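Local coordinates for cobalamin-binding protein (Desulfitobacterium hafniense, PDB 4JGI) that binds methylcobalamin and probably carries the methyl group as the corrinoid component of an O-demethylase system, at residues D13-E16 with G17-N20; E57-I60 with G61-I64; I69-A72 with A73-L77; G105-I108 with F109-M112. All coordinates share one frame; numbering follows the deposited sequence.

Contact 1: D13-E16 with G17-N20; sequences DLDE and GAIN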
loop_
_atom_site.group_PDB
_atom_site.type_symbol
_atom_site.label_atom_id
_atom_site.label_comp_id
_atom_site.label_asym_id
_atom_site.label_seq_id
_atom_site.Cartn_x
_atom_site.Cartn_y
_atom_site.Cartn_z
ATOM N N ASP A 13 2.018 -6.514 -16.888
ATOM C CA ASP A 13 2.510 -5.887 -18.082
ATOM C C ASP A 13 2.036 -4.417 -18.223
ATOM O O ASP A 13 2.422 -3.720 -19.203
ATOM C CB ASP A 13 1.955 -6.656 -19.327
ATOM C CG ASP A 13 2.596 -8.013 -19.499
ATOM O OD1 ASP A 13 3.645 -8.301 -18.923
ATOM O OD2 ASP A 13 2.029 -8.831 -20.266
ATOM N N LEU A 14 1.149 -3.978 -17.336
ATOM C CA LEU A 14 0.569 -2.615 -17.394
ATOM C C LEU A 14 -0.147 -2.403 -18.744
ATOM O O LEU A 14 -0.046 -1.267 -19.313
ATOM C CB LEU A 14 1.610 -1.547 -17.139
ATOM C CG LEU A 14 2.265 -1.633 -15.765
ATOM C CD1 LEU A 14 3.376 -0.595 -15.562
ATOM C CD2 LEU A 14 1.211 -1.558 -14.708
ATOM N N ASP A 15 -0.854 -3.474 -19.198
ATOM C CA ASP A 15 -1.456 -3.566 -20.570
ATOM C C ASP A 15 -2.915 -3.123 -20.422
ATOM O O ASP A 15 -3.812 -3.951 -20.151
ATOM C CB ASP A 15 -1.335 -4.936 -21.206
ATOM C CG ASP A 15 -1.947 -5.020 -22.623
ATOM O OD1 ASP A 15 -2.658 -4.102 -23.097
ATOM O OD2 ASP A 15 -1.753 -6.081 -23.250
ATOM N N GLU A 16 -3.155 -1.820 -20.640
ATOM C CA GLU A 16 -4.460 -1.292 -20.447
ATOM C C GLU A 16 -5.497 -1.868 -21.394
ATOM O O GLU A 16 -6.690 -1.954 -21.032
ATOM C CB GLU A 16 -4.442 0.237 -20.510
ATOM C CG GLU A 16 -3.952 0.798 -19.248
ATOM C CD GLU A 16 -4.325 2.242 -19.174
ATOM O OE1 GLU A 16 -3.568 3.076 -19.796
ATOM O OE2 GLU A 16 -5.415 2.483 -18.553
ATOM N N GLY A 17 -5.070 -2.257 -22.592
ATOM C CA GLY A 17 -6.015 -2.899 -23.535
ATOM C C GLY A 17 -6.541 -4.178 -22.926
ATOM O O GLY A 17 -7.749 -4.408 -22.870
ATOM N N ALA A 18 -5.625 -5.040 -22.518
ATOM C CA ALA A 18 -6.054 -6.343 -22.058
ATOM C C ALA A 18 -6.801 -6.231 -20.741
ATOM O O ALA A 18 -7.785 -6.932 -20.493
ATOM C CB ALA A 18 -4.856 -7.251 -21.924
ATOM N N ILE A 19 -6.350 -5.338 -19.864
ATOM C CA ILE A 19 -7.046 -5.187 -18.611
ATOM C C ILE A 19 -8.481 -4.776 -18.861
ATOM O O ILE A 19 -9.437 -5.315 -18.279
ATOM C CB ILE A 19 -6.362 -4.101 -17.780
ATOM C CG1 ILE A 19 -4.995 -4.569 -17.286
ATOM C CG2 ILE A 19 -7.225 -3.650 -16.607
ATOM C CD1 ILE A 19 -4.071 -3.504 -16.724
ATOM N N ASN A 20 -8.691 -3.800 -19.693
ATOM C CA ASN A 20 -10.060 -3.310 -19.929
ATOM C C ASN A 20 -10.883 -4.269 -20.730
ATOM O O ASN A 20 -12.085 -4.291 -20.474
ATOM C CB ASN A 20 -10.089 -1.902 -20.498
ATOM C CG ASN A 20 -9.755 -0.891 -19.432
ATOM O OD1 ASN A 20 -10.629 -0.550 -18.648
ATOM N ND2 ASN A 20 -8.486 -0.455 -19.358
#

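Contact 2: E57-I60 with G61-I64; sequences EYFI and GDLI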
loop_
_atom_site.group_PDB
_atom_site.type_symbol
_atom_site.label_atom_id
_atom_site.label_comp_id
_atom_site.label_asym_id
_atom_site.label_seq_id
_atom_site.Cartn_x
_atom_site.Cartn_y
_atom_site.Cartn_z
ATOM N N GLU A 57 13.796 -3.745 -14.341
ATOM C CA GLU A 57 13.072 -3.634 -15.605
ATOM C C GLU A 57 12.144 -2.419 -15.620
ATOM O O GLU A 57 12.088 -1.652 -16.597
ATOM C CB GLU A 57 12.276 -4.906 -15.869
ATOM C CG GLU A 57 11.580 -4.961 -17.174
ATOM C CD GLU A 57 10.535 -6.084 -17.341
ATOM O OE1 GLU A 57 10.352 -6.988 -16.453
ATOM O OE2 GLU A 57 9.822 -5.972 -18.394
ATOM N N TYR A 58 11.447 -2.253 -14.505
ATOM C CA TYR A 58 10.539 -1.153 -14.380
ATOM C C TYR A 58 11.179 -0.023 -13.530
ATOM O O TYR A 58 12.140 -0.243 -12.808
ATOM C CB TYR A 58 9.265 -1.617 -13.701
ATOM C CG TYR A 58 8.257 -2.354 -14.543
ATOM C CD1 TYR A 58 8.403 -2.490 -15.922
ATOM C CD2 TYR A 58 7.160 -2.908 -13.966
ATOM C CE1 TYR A 58 7.458 -3.178 -16.681
ATOM C CE2 TYR A 58 6.199 -3.582 -14.695
ATOM C CZ TYR A 58 6.352 -3.746 -16.047
ATOM O OH TYR A 58 5.338 -4.361 -16.817
ATOM N N PHE A 59 10.614 1.170 -13.701
ATOM C CA PHE A 59 11.116 2.441 -13.092
ATOM C C PHE A 59 10.039 3.034 -12.202
ATOM O O PHE A 59 8.912 2.498 -12.113
ATOM C CB PHE A 59 11.505 3.428 -14.205
ATOM C CG PHE A 59 12.479 2.823 -15.157
ATOM C CD1 PHE A 59 13.709 2.431 -14.680
ATOM C CD2 PHE A 59 12.072 2.465 -16.428
ATOM C CE1 PHE A 59 14.609 1.809 -15.503
ATOM C CE2 PHE A 59 12.982 1.881 -17.287
ATOM C CZ PHE A 59 14.228 1.518 -16.784
ATOM N N ILE A 60 10.368 4.136 -11.529
ATOM C CA ILE A 60 9.379 4.826 -10.681
ATOM C C ILE A 60 8.094 5.124 -11.455
ATOM O O ILE A 60 6.992 4.970 -10.933
ATOM C CB ILE A 60 9.996 6.148 -10.125
ATOM C CG1 ILE A 60 11.097 5.720 -9.161
ATOM C CG2 ILE A 60 8.994 7.078 -9.431
ATOM C CD1 ILE A 60 10.684 4.788 -8.043
ATOM N N GLY A 61 8.218 5.612 -12.686
ATOM C CA GLY A 61 7.026 5.904 -13.461
ATOM C C GLY A 61 6.074 4.715 -13.547
ATOM O O GLY A 61 4.825 4.874 -13.454
ATOM N N ASP A 62 6.596 3.500 -13.695
ATOM C CA ASP A 62 5.733 2.343 -13.802
ATOM C C ASP A 62 4.982 2.094 -12.509
ATOM O O ASP A 62 3.867 1.657 -12.549
ATOM C CB ASP A 62 6.565 1.123 -14.165
ATOM C CG ASP A 62 7.231 1.324 -15.501
ATOM O OD1 ASP A 62 6.464 1.602 -16.494
ATOM O OD2 ASP A 62 8.472 1.352 -15.614
ATOM N N LEU A 63 5.613 2.425 -11.384
ATOM C CA LEU A 63 4.885 2.295 -10.151
ATOM C C LEU A 63 3.738 3.327 -10.033
ATOM O O LEU A 63 2.700 3.021 -9.441
ATOM C CB LEU A 63 5.775 2.382 -8.946
ATOM C CG LEU A 63 6.892 1.390 -8.860
ATOM C CD1 LEU A 63 7.715 1.689 -7.602
ATOM C CD2 LEU A 63 6.441 -0.030 -8.801
ATOM N N ILE A 64 3.970 4.561 -10.491
ATOM C CA ILE A 64 2.909 5.506 -10.531
ATOM C C ILE A 64 1.755 4.989 -11.395
ATOM O O ILE A 64 0.572 4.998 -11.014
ATOM C CB ILE A 64 3.476 6.836 -11.040
ATOM C CG1 ILE A 64 4.499 7.371 -10.043
ATOM C CG2 ILE A 64 2.312 7.845 -11.285
ATOM C CD1 ILE A 64 5.251 8.569 -10.536
HETATM O O HOH W 1 9.763 0.560 -17.981
#

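Contact 3: I69-A72 with A73-L77; sequences ILQA and AMDKL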
loop_
_atom_site.group_PDB
_atom_site.type_symbol
_atom_site.label_atom_id
_atom_site.label_comp_id
_atom_site.label_asym_id
_atom_site.label_seq_id
_atom_site.Cartn_x
_atom_site.Cartn_y
_atom_site.Cartn_z
ATOM N N ILE A 69 -3.659 2.628 -12.732
ATOM C CA ILE A 69 -4.319 1.594 -13.555
ATOM C C ILE A 69 -5.174 0.657 -12.694
ATOM O O ILE A 69 -6.355 0.347 -12.969
ATOM C CB ILE A 69 -3.280 0.794 -14.366
ATOM C CG1 ILE A 69 -2.725 1.683 -15.512
ATOM C CG2 ILE A 69 -3.813 -0.532 -14.927
ATOM C CD1 ILE A 69 -1.524 1.109 -16.189
ATOM N N LEU A 70 -4.660 0.273 -11.534
ATOM C CA LEU A 70 -5.497 -0.568 -10.619
ATOM C C LEU A 70 -6.717 0.215 -10.171
ATOM O O LEU A 70 -7.813 -0.307 -10.083
ATOM C CB LEU A 70 -4.686 -1.091 -9.450
ATOM C CG LEU A 70 -5.425 -2.042 -8.521
ATOM C CD1 LEU A 70 -5.880 -3.282 -9.290
ATOM C CD2 LEU A 70 -4.494 -2.443 -7.365
ATOM N N GLN A 71 -6.517 1.475 -9.755
ATOM C CA GLN A 71 -7.660 2.238 -9.281
ATOM C C GLN A 71 -8.712 2.360 -10.351
ATOM O O GLN A 71 -9.887 2.315 -10.043
ATOM C CB GLN A 71 -7.204 3.614 -8.785
ATOM C CG GLN A 71 -8.320 4.395 -8.135
ATOM C CD GLN A 71 -8.837 3.726 -6.865
ATOM O OE1 GLN A 71 -8.179 3.750 -5.880
ATOM N NE2 GLN A 71 -10.033 3.188 -6.917
ATOM N N ALA A 72 -8.307 2.582 -11.606
ATOM C CA ALA A 72 -9.298 2.698 -12.696
ATOM C C ALA A 72 -10.085 1.424 -12.882
ATOM O O ALA A 72 -11.303 1.439 -13.015
ATOM C CB ALA A 72 -8.587 3.074 -13.964
ATOM N N ALA A 73 -9.415 0.288 -12.810
ATOM C CA ALA A 73 -10.115 -1.011 -12.878
ATOM C C ALA A 73 -11.057 -1.192 -11.745
ATOM O O ALA A 73 -12.186 -1.632 -11.950
ATOM C CB ALA A 73 -9.079 -2.158 -12.871
ATOM N N MET A 74 -10.619 -0.844 -10.526
ATOM C CA MET A 74 -11.497 -0.938 -9.338
ATOM C C MET A 74 -12.721 -0.084 -9.431
ATOM O O MET A 74 -13.786 -0.526 -9.029
ATOM C CB MET A 74 -10.763 -0.609 -8.085
ATOM C CG MET A 74 -9.680 -1.600 -7.842
ATOM S SD MET A 74 -10.286 -3.300 -7.608
ATOM C CE MET A 74 -11.395 -2.885 -6.376
ATOM N N ASP A 75 -12.587 1.103 -10.025
ATOM C CA ASP A 75 -13.706 2.031 -10.151
ATOM C C ASP A 75 -14.739 1.428 -11.095
ATOM O O ASP A 75 -15.948 1.620 -10.901
ATOM C CB ASP A 75 -13.255 3.399 -10.745
ATOM C CG ASP A 75 -12.379 4.219 -9.819
ATOM O OD1 ASP A 75 -12.436 4.028 -8.593
ATOM O OD2 ASP A 75 -11.657 5.125 -10.363
ATOM N N LYS A 76 -14.281 0.709 -12.125
ATOM C CA LYS A 76 -15.212 0.090 -13.035
ATOM C C LYS A 76 -15.905 -1.099 -12.481
ATOM O O LYS A 76 -17.073 -1.329 -12.827
ATOM C CB LYS A 76 -14.544 -0.335 -14.294
ATOM C CG LYS A 76 -14.238 0.813 -15.158
ATOM C CD LYS A 76 -13.581 0.376 -16.442
ATOM C CE LYS A 76 -12.920 1.565 -17.157
ATOM N NZ LYS A 76 -11.742 2.127 -16.367
ATOM N N LEU A 77 -15.210 -1.849 -11.639
ATOM C CA LEU A 77 -15.727 -3.083 -11.095
ATOM C C LEU A 77 -16.624 -2.886 -9.912
ATOM O O LEU A 77 -17.339 -3.795 -9.562
ATOM C CB LEU A 77 -14.587 -4.035 -10.752
ATOM C CG LEU A 77 -13.835 -4.633 -11.969
ATOM C CD1 LEU A 77 -12.495 -5.220 -11.541
ATOM C CD2 LEU A 77 -14.619 -5.729 -12.655
HETATM O O HOH W 2 -12.447 3.860 -14.406
#

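Contact 4: G105-I108 with F109-M112; sequences GKNI and FRTM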
loop_
_atom_site.group_PDB
_atom_site.type_symbol
_atom_site.label_atom_id
_atom_site.label_comp_id
_atom_site.label_asym_id
_atom_site.label_seq_id
_atom_site.Cartn_x
_atom_site.Cartn_y
_atom_site.Cartn_z
ATOM N N GLY A 105 7.148 9.061 -2.699
ATOM C CA GLY A 105 7.016 7.630 -2.450
ATOM C C GLY A 105 5.827 7.195 -1.612
ATOM O O GLY A 105 5.075 6.241 -1.922
ATOM N N LYS A 106 5.639 7.924 -0.548
ATOM C CA LYS A 106 4.476 7.696 0.328
ATOM C C LYS A 106 3.236 7.776 -0.505
ATOM O O LYS A 106 2.310 7.002 -0.308
ATOM C CB LYS A 106 4.475 8.772 1.433
ATOM C CG LYS A 106 3.216 8.711 2.306
ATOM C CD LYS A 106 3.179 9.756 3.377
ATOM C CE LYS A 106 2.973 11.215 2.857
ATOM N NZ LYS A 106 1.690 11.665 2.300
ATOM N N ASN A 107 3.173 8.754 -1.406
ATOM C CA ASN A 107 1.952 8.911 -2.196
ATOM C C ASN A 107 1.722 7.812 -3.247
ATOM O O ASN A 107 0.598 7.514 -3.614
ATOM C CB ASN A 107 1.928 10.308 -2.774
ATOM C CG ASN A 107 1.737 11.367 -1.752
ATOM O OD1 ASN A 107 1.359 11.103 -0.662
ATOM N ND2 ASN A 107 1.938 12.583 -2.147
ATOM N N ILE A 108 2.813 7.255 -3.786
ATOM C CA ILE A 108 2.732 6.053 -4.619
ATOM C C ILE A 108 2.110 4.905 -3.849
ATOM O O ILE A 108 1.165 4.276 -4.294
ATOM C CB ILE A 108 4.114 5.683 -5.235
ATOM C CG1 ILE A 108 4.568 6.781 -6.158
ATOM C CG2 ILE A 108 4.042 4.357 -5.910
ATOM C CD1 ILE A 108 5.983 6.582 -6.704
ATOM N N PHE A 109 2.570 4.693 -2.631
ATOM C CA PHE A 109 1.973 3.715 -1.770
ATOM C C PHE A 109 0.533 4.018 -1.425
ATOM O O PHE A 109 -0.285 3.104 -1.501
ATOM C CB PHE A 109 2.842 3.551 -0.530
ATOM C CG PHE A 109 2.228 2.625 0.488
ATOM C CD1 PHE A 109 2.241 1.227 0.293
ATOM C CD2 PHE A 109 1.601 3.098 1.594
ATOM C CE1 PHE A 109 1.587 0.367 1.199
ATOM C CE2 PHE A 109 1.000 2.240 2.493
ATOM C CZ PHE A 109 1.007 0.870 2.313
ATOM N N ARG A 110 0.214 5.258 -1.112
ATOM C CA ARG A 110 -1.132 5.645 -0.809
ATOM C C ARG A 110 -2.049 5.266 -1.971
ATOM O O ARG A 110 -3.138 4.694 -1.773
ATOM C CB ARG A 110 -1.195 7.174 -0.553
ATOM C CG ARG A 110 -2.580 7.668 -0.291
ATOM C CD ARG A 110 -2.594 9.184 -0.261
ATOM N NE ARG A 110 -2.245 9.769 -1.554
ATOM C CZ ARG A 110 -1.862 11.033 -1.778
ATOM N NH1 ARG A 110 -1.607 11.877 -0.800
ATOM N NH2 ARG A 110 -1.617 11.420 -3.038
ATOM N N THR A 111 -1.630 5.542 -3.212
ATOM C CA THR A 111 -2.487 5.275 -4.368
ATOM C C THR A 111 -2.670 3.750 -4.486
ATOM O O THR A 111 -3.803 3.311 -4.724
ATOM C CB THR A 111 -1.876 5.852 -5.634
ATOM O OG1 THR A 111 -1.706 7.284 -5.430
ATOM C CG2 THR A 111 -2.746 5.515 -6.859
ATOM N N MET A 112 -1.622 2.954 -4.362
ATOM C CA MET A 112 -1.729 1.478 -4.473
ATOM C C MET A 112 -2.593 0.935 -3.365
ATOM O O MET A 112 -3.390 0.059 -3.613
ATOM C CB MET A 112 -0.379 0.814 -4.481
ATOM C CG MET A 112 0.431 1.180 -5.727
ATOM S SD MET A 112 2.011 0.358 -5.482
ATOM C CE MET A 112 2.759 0.553 -7.089
#

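Contact 1: D13-E16 with G17-N20
An N-cap starts helix 16-29, with Asp15 as the capping residue facing Ala18 and Ile19. With chi1 at -180°, the carboxylate swings away from its own N and forward over the first turn. There Asp15 OD1 accepts from Ala18 N at 3.2 Å, met from above the carboxylate plane and not within it. The second oxygen leans on a methyl group, Asp15 OD2 lying 3.6 Å from Ala18 CB. Behind the cap, Asp15 O takes the N-H of Ile19 at 2.9 Å, a nearly straight bond that begins the regular helical pattern, and Ile19 CG1 crowds the same oxygen at 3.2 Å. Glu16 O is gripped twice, from opposite faces of the carbonyl: Asn20 N reaches it at 3.0 Å and the side-chain Asn20 ND2 at 2.9 Å. With CG beside its own backbone N (chi1 -74°), the Asn20 amide folds back toward Glu16 O. With an alanine in place of Asp15, Ala18 N would probably lose its side-chain acceptor and the Ala18 methyl its packing partner. Just upstream, Leu14, with positive phi, closes helix 4-12 in a Schellman motif, and three residues separate the two helices. In the N-terminal helical domain Ile19 is buried against Ala10 of helix 4-12, Phe42 of helix 32-54 and Ile69 of helix 60-77, while Asn20 touches Lys76 of the last of these.

Contact 2: E57-I60 with G61-I64
The rings of Tyr58 and Phe59 both meet the carboxylate of Asp62 obliquely, the Tyr58 ring plane turned 38° from it and that of Phe59 35°. This is the N-terminal turn of helix 60-77: Phe59 at the N-cap and Asp62 at N3 form one half of a capping box, the other half being impossible for a phenylalanine side chain. Tyr58 crosses Asp62 at about a right angle, its CG 3.9 Å from Asp62 OD2, whereas Phe59 runs beside Asp62 in the same direction with CD2 equally far from that oxygen. Asp62 reaches back over the turn: its CG is anti to the carbonyl carbon (chi1 -62°), which carries OD2 to Phe59 N, where it accepts a nearly straight bond of 2.9 Å with its anti lone pair. A water donates to the same Asp62 OD2 at 2.8 Å. In return, Phe59 O takes only weak bonds from Asp62 N and Leu63 N. Replacing this aspartate by an alanine is likely to strip Phe59 N of its acceptor and the water of one partner. At the far end of its ring, Tyr58 OH donates to Ser12 O. On the cobalamin side, Ile60 and Leu63 touch the methylcobalamin and pack on Ile108 of helix 104-115, joining the helical domain to the cofactor-binding domain. Within the turn, Ile64 N donates to Ile60 O, and Ile60 CG2 lies 4.2 Å from Ile64 CD1.

Contact 3: I69-A72 with A73-L77
Ala72 O collects several donors from the last turn of helix 60-77. The N-H of Lys76 supplies a regular helical bond at 3.2 Å, Asp75 N adds a weak one, and Lys76 NZ bends back to make another weak bond at 3.4 Å. A water bridges the same two groups, donating to Ala72 O and accepting from Lys76 NZ at 2.7 Å. The ammonium gets there because the lysine chain runs out nearly extended and turns only at its last torsion (chi4 66°). One residue earlier, Gln71 and Asp75 are joined by a side-chain bond: Gln71 NE2 donates to Asp75 OD1 at 3.0 Å, from above the carboxylate plane, with the amide and carboxylate planes 25° apart. The bond is bent, its N-H...O angle 139°. Asp75 N meanwhile satisfies Gln71 O. All this belongs to the C-terminal half of helix 60-77, a helix of the N-terminal four-helix domain that rests against the cobalamin-binding domain. The carbonyls of Ile69 and Leu70 follow the i to i+4 pattern, Ile69 O accepting from Ala73 N at 3.1 Å and Leu70 O from Met74 N at 2.9 Å. Leu70 and Met74 pack along one flank, CG to CG 4.3 Å. Leu70 lies on Phe42 and Met46 of helix 32-54, Met74 on Ile39 of the same helix, and Gln71 touches Glu114 and Ala115 of helix 104-115.

Contact 4: G105-I108 with F109-M112
Asn107 and Arg110 stack flat against each other on helix 104-115, the crossover helix of a beta-alpha-beta unit in the Rossmann-like cobalamin domain. The amide and guanidinium planes are 18° apart, and Asn107 OD1 sits over one face of the guanidinium, offset toward its rim, at 3.1 Å from Arg110 NH1. The pair is a stack and not a hydrogen bond, since the N-H groups of Arg110 do not point at that oxygen. The same Asn107 OD1 accepts from Lys106 NZ at 3.0 Å; both Lys106 and Arg110 also form salt bridges with Asp122 at the end of strand 119-122, which probably offsets the closeness of the two cations. Among the hydrogen bonds, Asn107 O accepts from both Thr111 N at 3.0 Å and Thr111 OG1 at 2.9 Å, one on each side of the carbonyl plane; the hydroxyl is placed for this with OG1 anti to its own carbonyl carbon (chi1 -59°). Ordinary helical bonds run from Phe109 N to Gly105 O, from Arg110 N to Lys106 O and from Met112 N to Ile108 O. The apolar contacts face the cofactor and the helical domain. Gly105, Ile108 and Phe109 touch the methylcobalamin, Ile108 also packs on Ala199 of helix 199-209, and Ile108 CG2 lies 4.2 Å from Met112 CE.

How the contacts relate
Contact 4 is buried and lies in the cofactor-binding domain, contact 3 is partly buried, and contacts 1 and 2 are at the surface. The latter two both begin helices, yet differ in chemistry: in contact 1 a carboxylate ahead of the helix caps forward, in contact 2 one inside the first turn reaches back. Contacts 2 and 3 share helix 60-77 but do not touch. Contact 1 touches both, Leu14 packing on Asp62 and Glu16 on Ile69. Contact 2 alone of the three meets contact 4, Leu63 on Met112 and Ile64 on Ile108. In contacts 1 and 4 one residue gives both its backbone N-H and its side chain to a single carbonyl; contact 3 does so weakly.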